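Local coordinates for bradyzoite pseudokinase 1 (Toxoplasma gondii, PDB 6M7Z), which regulates the membrane ultrastructure of the Toxoplasma parasitophorous vacuole, as a divergent kinase that lacks the glycine-rich loop, at residues D270-K275 against E288-D293; A151-A156 against Y235-A240; A240-V245 against K275-E280; P107-S112 against L157-N162; G134-L137 against R141-P144. One frame throughout, in Å; residues are numbered along the deposited sequence.

Contact 1 of 5, residues D270-K275 against E288-D293; sequences DKLSQK and EEIMKD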
# COMPACT_ATOMS: atom_id res chain seq x y z
N ASP A 270 1.33 7.27 21.70
CA ASP A 270 0.32 6.53 22.47
C ASP A 270 -0.88 7.44 22.80
O ASP A 270 -2.03 7.00 22.70
CB ASP A 270 0.91 5.92 23.75
CG ASP A 270 0.40 4.52 24.06
OD1 ASP A 270 -0.14 3.85 23.14
OD2 ASP A 270 0.59 4.08 25.20
N LYS A 271 -0.60 8.69 23.18
CA LYS A 271 -1.64 9.68 23.52
C LYS A 271 -2.45 10.04 22.27
O LYS A 271 -3.68 10.14 22.35
CB LYS A 271 -1.02 10.96 24.12
CG LYS A 271 -0.73 10.84 25.62
CD LYS A 271 0.18 11.88 26.23
CE LYS A 271 0.85 11.34 27.48
NZ LYS A 271 1.65 12.37 28.19
N LEU A 272 -1.76 10.23 21.13
CA LEU A 272 -2.41 10.55 19.86
C LEU A 272 -3.31 9.37 19.43
O LEU A 272 -4.46 9.58 19.00
CB LEU A 272 -1.34 10.89 18.80
CG LEU A 272 -1.84 10.99 17.35
CD1 LEU A 272 -2.91 12.07 17.22
CD2 LEU A 272 -0.69 11.22 16.37
N SER A 273 -2.80 8.14 19.57
CA SER A 273 -3.55 6.97 19.13
C SER A 273 -4.82 6.81 19.98
O SER A 273 -5.85 6.41 19.45
CB SER A 273 -2.71 5.73 19.11
OG SER A 273 -2.51 5.23 20.42
N GLN A 274 -4.75 7.17 21.28
CA GLN A 274 -5.91 7.06 22.18
C GLN A 274 -7.04 8.01 21.71
O GLN A 274 -8.23 7.68 21.83
CB GLN A 274 -5.50 7.33 23.63
CG GLN A 274 -6.49 6.81 24.68
CD GLN A 274 -6.68 5.30 24.70
OE1 GLN A 274 -5.74 4.53 24.89
NE2 GLN A 274 -7.92 4.87 24.54
N LYS A 275 -6.68 9.17 21.16
CA LYS A 275 -7.68 10.10 20.61
C LYS A 275 -8.32 9.50 19.36
O LYS A 275 -9.55 9.63 19.15
CB LYS A 275 -7.05 11.45 20.26
CG LYS A 275 -6.58 12.26 21.45
CD LYS A 275 -5.73 13.48 21.06
CE LYS A 275 -4.79 13.95 22.15
NZ LYS A 275 -3.41 14.22 21.65
N GLU A 288 -6.40 16.86 9.60
CA GLU A 288 -5.84 18.21 9.78
C GLU A 288 -5.43 18.41 11.25
O GLU A 288 -4.33 18.88 11.54
CB GLU A 288 -6.82 19.31 9.33
CG GLU A 288 -7.56 19.07 8.01
CD GLU A 288 -6.71 18.81 6.77
OE1 GLU A 288 -5.59 19.36 6.69
OE2 GLU A 288 -7.17 18.06 5.89
N GLU A 289 -6.32 18.04 12.18
CA GLU A 289 -6.05 18.15 13.61
C GLU A 289 -4.90 17.21 14.01
O GLU A 289 -4.03 17.60 14.78
CB GLU A 289 -7.31 17.87 14.43
CG GLU A 289 -8.38 18.93 14.26
CD GLU A 289 -9.73 18.55 14.83
OE1 GLU A 289 -10.72 19.22 14.47
OE2 GLU A 289 -9.79 17.59 15.61
N ILE A 290 -4.90 15.98 13.47
CA ILE A 290 -3.83 15.00 13.74
C ILE A 290 -2.47 15.60 13.34
O ILE A 290 -1.49 15.44 14.07
CB ILE A 290 -4.09 13.67 13.02
CG1 ILE A 290 -5.24 12.89 13.65
CG2 ILE A 290 -2.82 12.82 12.95
CD1 ILE A 290 -5.84 11.84 12.76
N MET A 291 -2.42 16.28 12.18
CA MET A 291 -1.17 16.82 11.64
C MET A 291 -0.64 17.98 12.51
O MET A 291 0.55 18.29 12.45
CB MET A 291 -1.36 17.30 10.20
CG MET A 291 -1.35 16.17 9.19
SD MET A 291 -1.31 16.75 7.47
CE MET A 291 -0.59 15.34 6.64
N LYS A 292 -1.49 18.58 13.35
CA LYS A 292 -1.07 19.65 14.27
C LYS A 292 -0.85 19.11 15.69
O LYS A 292 -0.73 19.89 16.62
CB LYS A 292 -2.11 20.77 14.26
CG LYS A 292 -1.97 21.77 13.13
CD LYS A 292 -3.28 22.49 12.85
CE LYS A 292 -3.29 23.24 11.53
NZ LYS A 292 -4.68 23.46 11.07
N ASP A 293 -0.76 17.78 15.86
CA ASP A 293 -0.51 17.19 17.17
C ASP A 293 0.91 17.54 17.60
O ASP A 293 1.80 17.69 16.76
CB ASP A 293 -0.77 15.67 17.16
CG ASP A 293 -0.71 15.01 18.52
OD1 ASP A 293 0.40 14.62 18.94
OD2 ASP A 293 -1.78 14.89 19.18
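The carboxylate of D293 has L272 over one of its faces: CD1 lies 3.6 Å from D293 OD2 and 3.9 Å from D293 CG, with CB of L272 somewhat farther off over the same face. At the OD2 end comes K275, whose NZ meets D293 OD2 at 3.0 Å in a salt bridge, nearly in line with the CG-OD2 bond. The lysine and the aspartate reach for each other from opposite directions, and a bend at the last torsion of K275 (chi4 134°) turns the ammonium onto the oxygen. The other oxygen, OD1, accepts from the backbone N of L295, forming an Asx turn that fixes the carboxylate where the chain leaves helix 287-291. D293 is thus buried with one oxygen on a charge and the other on an amide, which would probably favour its ionised form. Apolar contact is lighter, L272 CD2 lying 4.3 Å from I290 CG2, and F296 touches both of these side chains. The arrangement joins two helices that are by topology the counterparts of αH and αI, at the C-terminal end of the C-lobe of the protein kinase fold.

Contact 2 of 5, residues A151-A156 against Y235-A240; sequences ANMVAA and YSLGVA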
# COMPACT_ATOMS: atom_id res chain seq x y z
N ALA A 151 4.22 10.25 10.90
CA ALA A 151 3.88 11.40 10.05
C ALA A 151 3.75 10.94 8.59
O ALA A 151 2.85 11.37 7.88
CB ALA A 151 4.92 12.48 10.22
N ASN A 152 4.68 10.06 8.16
CA ASN A 152 4.70 9.43 6.82
C ASN A 152 3.35 8.70 6.60
O ASN A 152 2.73 8.81 5.54
CB ASN A 152 5.95 8.55 6.70
CG ASN A 152 6.29 8.10 5.28
OD1 ASN A 152 5.41 7.81 4.47
ND2 ASN A 152 7.58 8.01 4.97
N MET A 153 2.88 8.00 7.65
CA MET A 153 1.67 7.20 7.56
C MET A 153 0.43 8.08 7.44
O MET A 153 -0.43 7.82 6.56
CB MET A 153 1.54 6.26 8.76
CG MET A 153 2.43 5.02 8.66
SD MET A 153 2.82 4.23 10.25
CE MET A 153 1.22 3.55 10.67
N VAL A 154 0.33 9.12 8.28
CA VAL A 154 -0.78 10.09 8.23
C VAL A 154 -0.81 10.78 6.85
O VAL A 154 -1.86 10.94 6.25
CB VAL A 154 -0.69 11.15 9.35
CG1 VAL A 154 -1.78 12.20 9.23
CG2 VAL A 154 -0.74 10.56 10.73
N ALA A 155 0.36 11.20 6.38
CA ALA A 155 0.48 11.93 5.12
C ALA A 155 -0.01 11.04 3.97
O ALA A 155 -0.67 11.53 3.06
CB ALA A 155 1.91 12.37 4.88
N ALA A 156 0.35 9.76 4.02
CA ALA A 156 0.02 8.81 2.96
C ALA A 156 -1.51 8.67 2.87
O ALA A 156 -2.09 8.74 1.77
CB ALA A 156 0.70 7.50 3.22
N TYR A 235 -9.80 5.84 12.84
CA TYR A 235 -9.85 4.78 13.85
C TYR A 235 -8.80 3.70 13.51
O TYR A 235 -7.97 3.35 14.35
CB TYR A 235 -11.27 4.19 13.96
CG TYR A 235 -11.36 3.06 14.96
CD1 TYR A 235 -11.63 3.31 16.30
CD2 TYR A 235 -11.12 1.75 14.58
CE1 TYR A 235 -11.69 2.28 17.22
CE2 TYR A 235 -11.16 0.72 15.50
CZ TYR A 235 -11.43 0.98 16.83
OH TYR A 235 -11.44 -0.05 17.72
N SER A 236 -8.85 3.19 12.27
CA SER A 236 -7.97 2.08 11.83
C SER A 236 -6.50 2.48 11.93
O SER A 236 -5.67 1.67 12.30
CB SER A 236 -8.29 1.65 10.41
OG SER A 236 -9.60 1.14 10.31
N LEU A 237 -6.18 3.72 11.56
CA LEU A 237 -4.80 4.18 11.60
C LEU A 237 -4.37 4.33 13.06
O LEU A 237 -3.20 4.10 13.41
CB LEU A 237 -4.68 5.51 10.85
CG LEU A 237 -3.27 6.09 10.82
CD1 LEU A 237 -2.33 5.17 10.07
CD2 LEU A 237 -3.27 7.47 10.21
N GLY A 238 -5.32 4.72 13.92
CA GLY A 238 -5.12 4.77 15.36
C GLY A 238 -4.74 3.41 15.91
O GLY A 238 -3.76 3.30 16.66
N VAL A 239 -5.48 2.37 15.50
CA VAL A 239 -5.21 1.00 15.90
C VAL A 239 -3.81 0.60 15.43
O VAL A 239 -3.09 -0.09 16.14
CB VAL A 239 -6.29 0.03 15.40
CG1 VAL A 239 -5.87 -1.43 15.52
CG2 VAL A 239 -7.61 0.28 16.09
N ALA A 240 -3.43 1.03 14.23
CA ALA A 240 -2.10 0.71 13.70
C ALA A 240 -1.01 1.39 14.55
O ALA A 240 0.06 0.81 14.77
CB ALA A 240 -2.02 1.10 12.24
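No polar bond passes between M153 and V154 on one side and L237 and A240 on the other; the shortest polar bonds here are backbone links inside each helix, A155 N to A151 O and V239 N to Y235 O, both 2.9 Å. By topology the two helices are the counterparts of αE and αF of the protein kinase C-lobe, whose hydrophobic core forms around αF. Their segments run nearly antiparallel, at 162°, with axes 11.5 Å apart at the closest approach, so side chains do most of the bridging, although L237 CD2 also comes 4.1 Å from V154 CA; all four residues that touch are buried. M153 extends from its backbone and then turns at chi3 (71°), which carries the terminal methyl, and not the sulfur, across to the partner helix. There CE meets L237 CD1 at 3.9 Å, with A240 CB more loosely placed at 4.4 Å from the same methyl. L237 points its CB at helix 146-161 and divides its two methyls between neighbours, CD1 going to the methionine and CD2 to the valine. Around this seam F241, one residue beyond A240, rests on both M153 and V154, while I287, I290 and M291 cover V154 from helix 287-291. The side chains of V154 and L237 cross at about a right angle, and V154 CG2 stands 4.0 Å from L237 CD2.

Contact 3 of 5, residues A240-V245 against K275-E280; sequences AFRNLV and KMIEEE. With EDO (1,2-ethanediol), chain G.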
# COMPACT_ATOMS: atom_id res chain seq x y z
N ALA A 240 -3.43 1.03 14.23
CA ALA A 240 -2.10 0.71 13.70
C ALA A 240 -1.01 1.39 14.55
O ALA A 240 0.06 0.81 14.77
CB ALA A 240 -2.02 1.10 12.24
N PHE A 241 -1.27 2.61 15.00
CA PHE A 241 -0.33 3.33 15.85
C PHE A 241 -0.19 2.63 17.20
O PHE A 241 0.92 2.49 17.72
CB PHE A 241 -0.76 4.79 16.03
CG PHE A 241 -0.52 5.69 14.84
CD1 PHE A 241 0.37 5.35 13.85
CD2 PHE A 241 -1.17 6.91 14.75
CE1 PHE A 241 0.54 6.17 12.75
CE2 PHE A 241 -0.98 7.74 13.66
CZ PHE A 241 -0.12 7.37 12.67
N ARG A 242 -1.32 2.17 17.74
CA ARG A 242 -1.31 1.41 18.98
C ARG A 242 -0.45 0.15 18.79
O ARG A 242 0.35 -0.18 19.67
CB ARG A 242 -2.74 1.09 19.41
CG ARG A 242 -2.83 0.30 20.70
CD ARG A 242 -2.07 0.87 21.90
NE ARG A 242 -2.46 2.22 22.25
CZ ARG A 242 -3.61 2.54 22.87
NH1 ARG A 242 -4.49 1.60 23.19
NH2 ARG A 242 -3.88 3.81 23.13
N ASN A 243 -0.62 -0.52 17.65
CA ASN A 243 0.12 -1.72 17.30
C ASN A 243 1.61 -1.39 17.29
O ASN A 243 2.43 -2.15 17.83
CB ASN A 243 -0.41 -2.30 15.98
CG ASN A 243 0.11 -3.67 15.60
OD1 ASN A 243 0.94 -4.25 16.29
ND2 ASN A 243 -0.34 -4.16 14.46
N LEU A 244 1.95 -0.24 16.69
CA LEU A 244 3.32 0.22 16.56
C LEU A 244 3.95 0.43 17.96
O LEU A 244 5.05 -0.07 18.23
CB LEU A 244 3.26 1.51 15.74
CG LEU A 244 4.56 2.21 15.34
CD1 LEU A 244 5.59 1.23 14.86
CD2 LEU A 244 4.25 3.20 14.23
N VAL A 245 3.22 1.12 18.85
CA VAL A 245 3.68 1.38 20.20
C VAL A 245 3.87 0.06 20.98
O VAL A 245 4.85 -0.10 21.72
CB VAL A 245 2.72 2.33 20.95
CG1 VAL A 245 3.02 2.38 22.44
CG2 VAL A 245 2.78 3.73 20.38
N LYS A 275 -6.68 9.17 21.16
CA LYS A 275 -7.68 10.10 20.61
C LYS A 275 -8.32 9.50 19.36
O LYS A 275 -9.55 9.63 19.15
CB LYS A 275 -7.05 11.45 20.26
CG LYS A 275 -6.58 12.26 21.45
CD LYS A 275 -5.73 13.48 21.06
CE LYS A 275 -4.79 13.95 22.15
NZ LYS A 275 -3.41 14.22 21.65
N MET A 276 -7.49 8.84 18.53
CA MET A 276 -7.90 8.34 17.22
C MET A 276 -8.83 7.12 17.37
O MET A 276 -9.65 6.89 16.48
CB MET A 276 -6.68 7.98 16.37
CG MET A 276 -5.90 9.21 15.96
SD MET A 276 -4.26 8.89 15.26
CE MET A 276 -4.72 8.33 13.62
N ILE A 277 -8.74 6.38 18.48
CA ILE A 277 -9.55 5.16 18.68
C ILE A 277 -10.74 5.40 19.62
O ILE A 277 -11.32 4.44 20.14
CB ILE A 277 -8.68 3.98 19.17
CG1 ILE A 277 -8.18 4.20 20.60
CG2 ILE A 277 -7.57 3.69 18.16
CD1 ILE A 277 -7.25 3.12 21.12
N GLU A 278 -11.12 6.67 19.84
CA GLU A 278 -12.36 6.98 20.59
C GLU A 278 -13.54 6.23 19.96
O GLU A 278 -13.67 6.17 18.72
CB GLU A 278 -12.60 8.49 20.60
CG GLU A 278 -11.75 9.25 21.61
CD GLU A 278 -12.10 9.02 23.09
OE1 GLU A 278 -13.24 8.56 23.36
OE2 GLU A 278 -11.22 9.23 23.95
N GLU A 279 -14.39 5.64 20.81
CA GLU A 279 -15.53 4.82 20.39
C GLU A 279 -16.46 5.65 19.49
O GLU A 279 -16.99 5.14 18.52
CB GLU A 279 -16.25 4.25 21.62
CG GLU A 279 -17.31 3.20 21.30
CD GLU A 279 -18.18 2.70 22.46
OE1 GLU A 279 -19.32 2.22 22.20
OE2 GLU A 279 -17.72 2.77 23.63
N GLU A 280 -16.67 6.93 19.82
CA GLU A 280 -17.56 7.81 19.07
C GLU A 280 -16.79 8.47 17.93
O GLU A 280 -15.80 9.16 18.18
CB GLU A 280 -18.14 8.89 19.99
CG GLU A 280 -19.08 8.35 21.06
CD GLU A 280 -20.33 7.67 20.54
OE1 GLU A 280 -20.93 8.19 19.57
OE2 GLU A 280 -20.71 6.63 21.10
C1 EDO G . 2.25 -6.54 13.13
O1 EDO G . 1.36 -6.16 12.07
C2 EDO G . 1.43 -7.14 14.25
O2 EDO G . 2.12 -6.96 15.49
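F241 and M276 form a Met-aromatic contact in which the sulfur stands at the rim of the ring. M276 SD is 4.8 Å from the ring centroid and 76° off its normal, nearest to F241 CD2 at 3.7 Å; the methyl is lifted out of the ring plane, CE lying 3.8 Å from F241 CE2. It is the bend at chi3 of M276 (76°) that raises CE from the plane while SD stays at the edge. Beside them I277 CD1 meets the guanidinium of R242, 3.8 Å from NH1, the two side chains crossing at about a right angle. I277 holds CG1 between its backbone N and carbonyl carbon (chi1 69°), and the extended branch beyond it ends at the arginine.

What positions R242 is polar and lies on helix 263-276. NE forms a salt bridge with D270 and NH2 a hydrogen bond with Q274, and S273 adds a weak one to NH2. The chain bends at chi2 and chi3 on the way to them, and the bonds to D270 and Q274 hold the guanidinium in orientation. F241 also touches L269 and S273 of that helix, while M276 rests on V234 and L237. I277 is the first residue past the helix to leave helical angles. The arrangement is consistent with the packing of αF against the C-terminal end of αH in the kinase C-lobe.

Contact 4 of 5, residues P107-S112 against L157-N162; sequences PLLLPS and LKSLHN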
# COMPACT_ATOMS: atom_id res chain seq x y z
N PRO A 107 3.50 10.14 -4.50
CA PRO A 107 4.75 9.71 -3.86
C PRO A 107 4.61 8.72 -2.69
O PRO A 107 5.53 7.95 -2.44
CB PRO A 107 5.35 11.02 -3.35
CG PRO A 107 4.66 12.12 -4.15
CD PRO A 107 3.27 11.59 -4.40
N LEU A 108 3.48 8.76 -1.96
CA LEU A 108 3.31 7.96 -0.75
C LEU A 108 2.32 6.79 -0.96
O LEU A 108 1.88 6.21 0.02
CB LEU A 108 2.82 8.89 0.37
CG LEU A 108 3.84 9.93 0.85
CD1 LEU A 108 3.33 10.65 2.09
CD2 LEU A 108 5.20 9.29 1.15
N LEU A 109 1.98 6.47 -2.21
CA LEU A 109 1.13 5.31 -2.52
C LEU A 109 1.96 4.27 -3.29
O LEU A 109 2.79 4.65 -4.13
CB LEU A 109 -0.09 5.76 -3.33
CG LEU A 109 -0.97 6.83 -2.68
CD1 LEU A 109 -2.22 7.10 -3.51
CD2 LEU A 109 -1.38 6.48 -1.26
N LEU A 110 1.72 2.98 -3.01
CA LEU A 110 2.43 1.88 -3.66
C LEU A 110 2.24 2.02 -5.17
O LEU A 110 1.12 1.98 -5.66
CB LEU A 110 1.88 0.56 -3.14
CG LEU A 110 2.50 -0.72 -3.72
CD1 LEU A 110 3.96 -0.84 -3.29
CD2 LEU A 110 1.72 -1.96 -3.26
N PRO A 111 3.31 2.23 -5.96
CA PRO A 111 3.18 2.35 -7.41
C PRO A 111 2.97 1.01 -8.13
O PRO A 111 3.47 -0.02 -7.68
CB PRO A 111 4.52 2.97 -7.85
CG PRO A 111 5.51 2.64 -6.74
CD PRO A 111 4.69 2.39 -5.50
N SER A 112 2.22 1.06 -9.23
CA SER A 112 2.07 -0.05 -10.18
C SER A 112 3.11 0.10 -11.30
O SER A 112 3.31 1.19 -11.78
CB SER A 112 0.68 -0.06 -10.76
OG SER A 112 0.61 -0.99 -11.83
N LEU A 157 -2.15 8.53 4.03
CA LEU A 157 -3.60 8.40 4.11
C LEU A 157 -4.27 9.67 3.57
O LEU A 157 -5.23 9.59 2.80
CB LEU A 157 -4.01 8.17 5.57
CG LEU A 157 -5.50 7.93 5.80
CD1 LEU A 157 -6.02 6.85 4.88
CD2 LEU A 157 -5.78 7.57 7.24
N LYS A 158 -3.76 10.84 3.97
CA LYS A 158 -4.28 12.12 3.52
C LYS A 158 -4.23 12.21 1.99
O LYS A 158 -5.20 12.68 1.38
CB LYS A 158 -3.49 13.29 4.13
CG LYS A 158 -4.20 14.63 4.00
CD LYS A 158 -3.34 15.84 4.24
CE LYS A 158 -3.96 17.10 3.66
NZ LYS A 158 -2.91 18.06 3.24
N SER A 159 -3.12 11.76 1.39
CA SER A 159 -2.97 11.82 -0.06
C SER A 159 -4.06 10.97 -0.73
O SER A 159 -4.50 11.30 -1.82
CB SER A 159 -1.57 11.45 -0.51
OG SER A 159 -1.35 10.04 -0.54
N LEU A 160 -4.53 9.90 -0.07
CA LEU A 160 -5.59 9.07 -0.63
C LEU A 160 -6.95 9.77 -0.46
O LEU A 160 -7.77 9.78 -1.38
CB LEU A 160 -5.58 7.70 0.06
CG LEU A 160 -6.51 6.65 -0.56
CD1 LEU A 160 -6.04 6.22 -1.95
CD2 LEU A 160 -6.59 5.44 0.34
N HIS A 161 -7.19 10.36 0.71
CA HIS A 161 -8.42 11.13 0.97
C HIS A 161 -8.57 12.28 -0.04
O HIS A 161 -9.67 12.52 -0.53
CB HIS A 161 -8.47 11.60 2.44
CG HIS A 161 -8.71 10.49 3.40
ND1 HIS A 161 -8.76 10.69 4.76
CD2 HIS A 161 -8.87 9.16 3.21
CE1 HIS A 161 -9.05 9.55 5.37
NE2 HIS A 161 -9.06 8.60 4.44
N ASN A 162 -7.46 12.96 -0.38
CA ASN A 162 -7.46 14.07 -1.35
C ASN A 162 -7.92 13.63 -2.75
O ASN A 162 -8.33 14.47 -3.53
CB ASN A 162 -6.09 14.74 -1.47
CG ASN A 162 -5.67 15.50 -0.22
OD1 ASN A 162 -6.50 15.80 0.65
ND2 ASN A 162 -4.38 15.80 -0.09
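L109, S159 and L160 carry most of this buried contact, and the first of them spans both of the others. One methyl of L109 goes to the serine: CD2 lies 3.6 Å from S159 OG, and CG of the same leucine is 3.9 Å from that oxygen. The other methyl goes to the next residue of the helix, L109 CD1 standing 4.2 Å from L160 CD1. The two branches therefore straddle neighbouring positions of helix 146-161.

S159 meets the leucine with a hydroxyl that is already engaged. With chi1 at 80°, OG sits between the backbone N and the carbonyl carbon, and it hydrogen-bonds A156 O one turn back in its own helix. That bond supplies a polar partner for the hydroxyl, so what reaches L109 is a plain van der Waals contact. L160 also touches H167, which begins the H-R-S sequence at the position of the HRD motif of the kinase catalytic loop.

L108 adds less across the two segments, its CB lying 4.4 Å from S159 OG, but it rests on N152, A155 and A156 farther back along the helix. The loop's backbone is tied down as well, L108 and L110 both bonding to L185 of strand 183-185. Residues 107-112 lie between helix 88-101 and strand 114-117, by topology the counterparts of αC and β4. The contact thus matches the docking of the αC-β4 loop on αE, a non-covalent anchor of the N-lobe on the C-lobe of the protein kinase fold, distinct from the hinge that connects the lobes.

Contact 5 of 5, residues G134-L137 against R141-P144; sequences GDML and RSHP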
# COMPACT_ATOMS: atom_id res chain seq x y z
N GLY A 134 4.65 -3.69 9.54
CA GLY A 134 4.30 -4.49 10.72
C GLY A 134 5.27 -5.65 10.92
O GLY A 134 5.83 -5.84 12.00
N ASP A 135 5.48 -6.43 9.85
CA ASP A 135 6.41 -7.56 9.88
C ASP A 135 7.83 -7.10 10.25
O ASP A 135 8.49 -7.75 11.02
CB ASP A 135 6.45 -8.28 8.53
CG ASP A 135 5.14 -8.99 8.20
OD1 ASP A 135 4.29 -9.14 9.13
OD2 ASP A 135 4.97 -9.36 7.01
N MET A 136 8.28 -5.99 9.66
CA MET A 136 9.63 -5.53 9.91
C MET A 136 9.84 -5.19 11.39
O MET A 136 10.87 -5.56 11.97
CB MET A 136 9.94 -4.29 9.07
CG MET A 136 10.20 -4.60 7.64
SD MET A 136 10.29 -3.08 6.69
CE MET A 136 12.01 -2.62 6.98
N LEU A 137 8.86 -4.49 11.99
CA LEU A 137 8.98 -4.09 13.39
C LEU A 137 8.86 -5.31 14.31
O LEU A 137 9.50 -5.35 15.32
CB LEU A 137 7.88 -3.07 13.72
CG LEU A 137 7.98 -1.74 12.99
CD1 LEU A 137 6.90 -0.80 13.46
CD2 LEU A 137 9.33 -1.11 13.20
N ARG A 141 13.79 -6.22 13.11
CA ARG A 141 14.75 -5.99 12.03
C ARG A 141 15.15 -4.51 11.94
O ARG A 141 16.26 -4.19 11.51
CB ARG A 141 14.15 -6.46 10.70
CG ARG A 141 15.10 -6.33 9.51
CD ARG A 141 14.69 -7.11 8.27
NE ARG A 141 13.31 -6.92 7.85
CZ ARG A 141 12.88 -6.94 6.59
NH1 ARG A 141 13.75 -6.77 5.60
NH2 ARG A 141 11.60 -7.14 6.31
N SER A 142 14.23 -3.61 12.29
CA SER A 142 14.42 -2.19 12.05
C SER A 142 13.91 -1.39 13.23
O SER A 142 12.91 -1.74 13.85
CB SER A 142 13.76 -1.81 10.76
OG SER A 142 14.39 -2.43 9.66
N HIS A 143 14.64 -0.33 13.55
CA HIS A 143 14.29 0.58 14.64
C HIS A 143 14.14 1.96 14.03
O HIS A 143 15.11 2.69 13.87
CB HIS A 143 15.29 0.50 15.81
CG HIS A 143 15.41 -0.85 16.44
ND1 HIS A 143 16.40 -1.73 16.06
CD2 HIS A 143 14.64 -1.53 17.33
CE1 HIS A 143 16.27 -2.87 16.71
NE2 HIS A 143 15.18 -2.78 17.47
N PRO A 144 12.92 2.35 13.61
CA PRO A 144 12.72 3.61 12.90
C PRO A 144 12.58 4.81 13.84
O PRO A 144 12.38 4.65 15.06
CB PRO A 144 11.36 3.39 12.23
CG PRO A 144 10.61 2.54 13.24
CD PRO A 144 11.67 1.62 13.82
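M136 lies against one face of the R141 guanidinium and runs on to S142, where the chain turns back after helix 133-138, by topology the counterpart of kinase αD, on its way to αE. From CB the side chain leads to CG, which lies against the guanidinium: M136 CG is 3.7 Å from R141 CZ, while NH2 comes closer still, although R141 is poorly ordered and that approach is doubtful. Past the sulfur, the bend at chi3 (84°) swings the methyl over one face of the guanidinium, and it ends 3.6 Å from S142 OG. One methionine thus touches both the exposed, poorly ordered R141 and the partly exposed S142.

The main chain adds a polar tie. R141 N reaches M136 O at 3.2 Å in a weak hydrogen bond, bent to 133° at the hydrogen. The same carbonyl also accepts from T139 OG1, so two donors share the oxygen near the end of the helix. R141 does not depend on the methionine alone, since its NH1 is held by K130 O.

L137 makes the other apolar contact. Although CB is turned from the returning chain, one methyl reaches it, and CD2 packs on the proline ring, 3.6 Å from P144 CD and 3.9 Å from P144 CG. L137 also touches L244 and L247 of helix 230-248, and F312 covers S142 and P144. Between proline and serine, L137 CD2 also approaches the carbonyl at S142 O, 3.7 Å away.

How the contacts relate
Contacts 1, 2 and 3 cluster in the C-lobe, with centres 9 to 10 Å apart. Contacts 2 and 3 share helix 230-248 and A240; contacts 1 and 3 share helix 263-276 and K275, their segments alternating along the chain. Contact 4 stands about 12 Å from contact 2, centre to centre, both using helix 146-161, which carries the packing toward the N-lobe. Contact 5, in the chain between the two segments of contact 4, lies about 16 Å from contact 2 at the start of the same lobe. Helices 146-161 and 230-248 thus link a core that runs from the αC-β4 loop to the last helices of the kinase fold.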